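PDB 3G8R: probable spore coat polysaccharide biosynthesis protein E from Chromobacterium violaceum ATCC 12472, which probably acts in sialic acid-type sugar biosynthesis, as in the N-acylneuraminate-9-phosphate synthases to which its zinc-binding TIM-barrel region is related. Local coordinates for residues R74-P77 with E78-Q81; V64-V67 with K68-E72. One frame throughout, in Å; residues are numbered along the deposited sequence.

Contact 1. Residues R74-P77 with E78-Q81; sequences RLQP and EQMQ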
loop_
_atom_site.group_PDB
_atom_site.type_symbol
_atom_site.label_atom_id
_atom_site.label_comp_id
_atom_site.label_asym_id
_atom_site.label_seq_id
_atom_site.Cartn_x
_atom_site.Cartn_y
_atom_site.Cartn_z
ATOM N N ARG A 74 -5.443 -34.371 -18.248
ATOM C CA ARG A 74 -4.648 -35.374 -17.532
ATOM C C ARG A 74 -3.217 -35.528 -18.095
ATOM O O ARG A 74 -3.026 -35.589 -19.310
ATOM C CB ARG A 74 -5.412 -36.712 -17.564
ATOM C CG ARG A 74 -4.847 -37.866 -16.751
ATOM C CD ARG A 74 -5.378 -39.233 -17.262
ATOM N NE ARG A 74 -5.138 -40.301 -16.278
ATOM C CZ ARG A 74 -6.057 -40.776 -15.432
ATOM N NH1 ARG A 74 -5.736 -41.733 -14.564
ATOM N NH2 ARG A 74 -7.303 -40.301 -15.463
ATOM N N LEU A 75 -2.222 -35.543 -17.205
ATOM C CA LEU A 75 -0.839 -35.898 -17.575
ATOM C C LEU A 75 -0.242 -37.013 -16.686
ATOM O O LEU A 75 -0.564 -37.126 -15.499
ATOM C CB LEU A 75 0.071 -34.665 -17.593
ATOM C CG LEU A 75 -0.047 -33.619 -18.720
ATOM C CD1 LEU A 75 0.944 -32.508 -18.461
ATOM C CD2 LEU A 75 0.195 -34.194 -20.106
ATOM N N GLN A 76 0.605 -37.855 -17.275
ATOM C CA GLN A 76 1.178 -38.985 -16.549
ATOM C C GLN A 76 2.444 -38.543 -15.827
ATOM O O GLN A 76 3.149 -37.670 -16.314
ATOM C CB GLN A 76 1.457 -40.162 -17.495
ATOM C CG GLN A 76 0.211 -40.735 -18.213
ATOM C CD GLN A 76 -0.681 -41.593 -17.314
ATOM O OE1 GLN A 76 -1.882 -41.336 -17.181
ATOM N NE2 GLN A 76 -0.088 -42.620 -16.692
ATOM N N PRO A 77 2.726 -39.137 -14.651
ATOM C CA PRO A 77 3.898 -38.832 -13.824
ATOM C C PRO A 77 5.161 -38.661 -14.638
ATOM O O PRO A 77 5.995 -37.820 -14.335
ATOM C CB PRO A 77 4.031 -40.078 -12.958
ATOM C CG PRO A 77 2.638 -40.541 -12.775
ATOM C CD PRO A 77 1.838 -40.107 -13.981
ATOM N N GLU A 78 5.282 -39.483 -15.664
ATOM C CA GLU A 78 6.380 -39.455 -16.604
ATOM C C GLU A 78 6.520 -38.023 -17.157
ATOM O O GLU A 78 7.599 -37.394 -17.079
ATOM C CB GLU A 78 6.059 -40.482 -17.714
ATOM C CG GLU A 78 7.240 -41.080 -18.487
ATOM C CD GLU A 78 6.824 -41.606 -19.881
ATOM O OE1 GLU A 78 7.270 -42.715 -20.283
ATOM O OE2 GLU A 78 6.039 -40.901 -20.570
ATOM N N GLN A 79 5.405 -37.508 -17.678
ATOM C CA GLN A 79 5.361 -36.180 -18.313
ATOM C C GLN A 79 5.443 -35.004 -17.313
ATOM O O GLN A 79 6.080 -33.993 -17.605
ATOM C CB GLN A 79 4.122 -36.065 -19.198
ATOM C CG GLN A 79 3.879 -37.289 -20.046
ATOM C CD GLN A 79 2.469 -37.329 -20.634
ATOM O OE1 GLN A 79 1.482 -37.448 -19.904
ATOM N NE2 GLN A 79 2.375 -37.264 -21.964
HETATM N N MSE A 80 4.798 -35.151 -16.148
HETATM C CA MSE A 80 4.921 -34.194 -15.027
HETATM C C MSE A 80 6.376 -34.017 -14.557
HETATM O O MSE A 80 6.777 -32.915 -14.213
HETATM C CB MSE A 80 4.036 -34.588 -13.825
HETATM C CG MSE A 80 2.510 -34.345 -13.939
HETATM SE SE MSE A 80 1.992 -32.658 -14.398
HETATM C CE MSE A 80 0.583 -32.400 -13.308
ATOM N N GLN A 81 7.163 -35.094 -14.535
ATOM C CA GLN A 81 8.595 -34.986 -14.220
ATOM C C GLN A 81 9.319 -34.251 -15.331
ATOM O O GLN A 81 10.307 -33.574 -15.078
ATOM C CB GLN A 81 9.233 -36.361 -13.978
ATOM C CG GLN A 81 10.777 -36.363 -13.726
ATOM C CD GLN A 81 11.199 -36.047 -12.271
ATOM O OE1 GLN A 81 11.029 -36.875 -11.363
ATOM N NE2 GLN A 81 11.781 -34.863 -12.061
#
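Q79 reaches back from the first turn of helix 77-89 to Q76 and L75, and its side chain can be followed outward atom by atom. Q79 CB lies 3.4 Å from Q76 O, the N-cap carbonyl oxygen, which accepts from the first turn, and CG passes the same oxygen a little farther off. With CG beside the backbone N (chi1 -44°) and the chain extended beyond it, the amide swings back over the start of the helix. Q79 CD is within 3.9 Å of both Q76 N and L75 CD2. Q79 OE1 accepts the backbone N-H of Q76, with Q76 N 2.8 Å away, whereas the other branch, Q79 NE2, comes only to 4.2 Å from L75 CD2. The OE1 bond is nearly straight, 174° at the hydrogen, and Q76 N lies in the carbonyl plane of the Q79 amide. L75 crosses the Q79 chain at about a right angle, L75 CD2 being 3.5 Å from Q79 OE1.

Q76 is the N-cap residue, and the side chain at the third position after it binds its backbone N-H, as in one half of a capping box. This in-plane bond restrains the rotation of the Q79 amide. In the opposite direction, M80 N donates to Q76 O at 3.0 Å, while Q79 N makes a weak bond to the same oxygen. Q81 N to P77 O, also 3.0 Å, continues the pattern. The selenomethionine M80, bent at chi2 and chi3, puts its SE 4.2 Å from L75 CD1. M80 also packs on H110, Q79 touches V20 and L75 touches H16.

Contact 2. Residues V64-V67 with K68-E72; sequences VKYV and KRFEE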
loop_
_atom_site.group_PDB
_atom_site.type_symbol
_atom_site.label_atom_id
_atom_site.label_comp_id
_atom_site.label_asym_id
_atom_site.label_seq_id
_atom_site.Cartn_x
_atom_site.Cartn_y
_atom_site.Cartn_z
ATOM N N VAL A 64 -21.443 -31.313 -13.690
ATOM C CA VAL A 64 -20.898 -30.607 -12.545
ATOM C C VAL A 64 -19.526 -30.045 -12.944
ATOM O O VAL A 64 -18.885 -30.550 -13.874
ATOM C CB VAL A 64 -20.856 -31.550 -11.307
ATOM C CG1 VAL A 64 -19.467 -32.191 -11.111
ATOM C CG2 VAL A 64 -21.291 -30.833 -10.085
ATOM N N LYS A 65 -19.089 -29.002 -12.251
ATOM C CA LYS A 65 -17.874 -28.298 -12.599
ATOM C C LYS A 65 -16.614 -29.119 -12.382
ATOM O O LYS A 65 -16.531 -29.946 -11.450
ATOM C CB LYS A 65 -17.798 -27.012 -11.789
ATOM C CG LYS A 65 -16.969 -25.920 -12.434
ATOM C CD LYS A 65 -17.259 -24.543 -11.817
ATOM C CE LYS A 65 -16.346 -23.466 -12.419
ATOM N NZ LYS A 65 -15.668 -24.050 -13.627
ATOM N N TYR A 66 -15.642 -28.881 -13.264
ATOM C CA TYR A 66 -14.236 -29.326 -13.121
ATOM C C TYR A 66 -13.945 -30.783 -13.509
ATOM O O TYR A 66 -12.863 -31.091 -14.034
ATOM C CB TYR A 66 -13.674 -29.041 -11.722
ATOM C CG TYR A 66 -13.607 -27.577 -11.312
ATOM C CD1 TYR A 66 -12.655 -26.705 -11.868
ATOM C CD2 TYR A 66 -14.462 -27.078 -10.329
ATOM C CE1 TYR A 66 -12.589 -25.341 -11.462
ATOM C CE2 TYR A 66 -14.423 -25.749 -9.928
ATOM C CZ TYR A 66 -13.486 -24.871 -10.484
ATOM O OH TYR A 66 -13.450 -23.542 -10.047
ATOM N N VAL A 67 -14.879 -31.689 -13.260
ATOM C CA VAL A 67 -14.624 -33.077 -13.614
ATOM C C VAL A 67 -14.033 -33.219 -15.017
ATOM O O VAL A 67 -12.970 -33.797 -15.182
ATOM C CB VAL A 67 -15.883 -33.919 -13.504
ATOM C CG1 VAL A 67 -15.598 -35.353 -13.907
ATOM C CG2 VAL A 67 -16.374 -33.866 -12.114
ATOM N N LYS A 68 -14.729 -32.682 -16.011
ATOM C CA LYS A 68 -14.372 -32.888 -17.412
ATOM C C LYS A 68 -13.070 -32.181 -17.736
ATOM O O LYS A 68 -12.192 -32.737 -18.432
ATOM C CB LYS A 68 -15.488 -32.372 -18.330
ATOM C CG LYS A 68 -15.320 -32.707 -19.787
ATOM C CD LYS A 68 -16.472 -32.203 -20.621
ATOM C CE LYS A 68 -15.969 -31.652 -21.969
ATOM N NZ LYS A 68 -16.723 -32.214 -23.168
ATOM N N ARG A 69 -12.943 -30.959 -17.225
ATOM C CA ARG A 69 -11.722 -30.195 -17.435
ATOM C C ARG A 69 -10.517 -30.995 -16.902
ATOM O O ARG A 69 -9.497 -31.111 -17.601
ATOM C CB ARG A 69 -11.855 -28.781 -16.849
ATOM C CG ARG A 69 -10.554 -28.091 -16.493
ATOM C CD ARG A 69 -9.845 -27.331 -17.649
ATOM N NE ARG A 69 -8.926 -26.328 -17.069
ATOM C CZ ARG A 69 -7.900 -25.731 -17.686
ATOM N NH1 ARG A 69 -7.594 -26.012 -18.962
ATOM N NH2 ARG A 69 -7.165 -24.845 -17.001
ATOM N N PHE A 70 -10.669 -31.596 -15.717
ATOM C CA PHE A 70 -9.612 -32.385 -15.121
ATOM C C PHE A 70 -9.256 -33.616 -15.917
ATOM O O PHE A 70 -8.076 -33.909 -16.129
ATOM C CB PHE A 70 -9.974 -32.807 -13.705
ATOM C CG PHE A 70 -9.904 -31.693 -12.694
ATOM C CD1 PHE A 70 -10.584 -31.791 -11.491
ATOM C CD2 PHE A 70 -9.174 -30.534 -12.942
ATOM C CE1 PHE A 70 -10.521 -30.765 -10.555
ATOM C CE2 PHE A 70 -9.123 -29.500 -11.998
ATOM C CZ PHE A 70 -9.795 -29.619 -10.822
ATOM N N GLU A 71 -10.273 -34.351 -16.351
ATOM C CA GLU A 71 -10.034 -35.586 -17.103
ATOM C C GLU A 71 -9.333 -35.300 -18.428
ATOM O O GLU A 71 -8.391 -35.996 -18.780
ATOM C CB GLU A 71 -11.325 -36.394 -17.309
ATOM C CG GLU A 71 -11.894 -37.014 -16.021
ATOM C CD GLU A 71 -13.169 -37.853 -16.233
ATOM O OE1 GLU A 71 -13.260 -38.953 -15.629
ATOM O OE2 GLU A 71 -14.080 -37.426 -17.002
ATOM N N GLU A 72 -9.778 -34.262 -19.132
ATOM C CA GLU A 72 -9.251 -33.924 -20.458
ATOM C C GLU A 72 -7.777 -33.509 -20.500
ATOM O O GLU A 72 -7.085 -33.750 -21.497
ATOM C CB GLU A 72 -10.056 -32.792 -21.072
ATOM C CG GLU A 72 -11.385 -33.196 -21.673
ATOM C CD GLU A 72 -12.121 -32.003 -22.272
ATOM O OE1 GLU A 72 -13.003 -32.226 -23.133
ATOM O OE2 GLU A 72 -11.809 -30.839 -21.890
HETATM O O HOH W 1 -16.773 -31.093 -15.759
#
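Y66 caps the N terminus of helix 67-72, and Y66 O takes the N-H of F70, with F70 N 2.8 Å away and nearly in line with the C=O bond; E71 N follows with a bond to V67 O. Water 1 joins the loop before the helix to the first turn, donating to V64 O and accepting from K68 N at 2.6 Å. The Y66 CB lies over one face of the F70 ring, 4.2 Å from its centroid and 25° off the normal, a CH-pi contact displaced toward the rim. F70 CG sits beside its own backbone N (chi1 -74°), which carries the ring back to Y66. The two rings are nearly parallel, 22° apart, but are offset, with centroids 5.8 Å apart, and share little face.

This short helix belongs to the NeuB-family TIM-barrel part of the chain, and the Y66 side chain is about 9 Å from the bound zinc. F70 also meets the ring of F303 of the second subunit, and V67 packs on the same F303. E71 runs alongside V67, with V67 CG1 4.0 Å from E71 OE2, an oxygen that accepts the backbone N-H of G60.

How the contacts relate
Following the chain from the N terminus, contact 2 comes first: it ends the loop that leaves helix 50-53 and starts helix 67-72. The chain then passes through T73 into residues 74-77, where contact 1 closes the short connection and starts helix 77-89. The two are therefore in series, neither nested nor crossed, with centres about 17 Å apart and no touch beyond their closeness in sequence. Both lie in the excursion between barrel strands 40-47 and 93-98. Contact 2 faces the second subunit, whereas no other chain of the assembly touches contact 1, which links the 73-76 connection to the start of helix 77-89 and packs on the loops holding H16, V20 and H110.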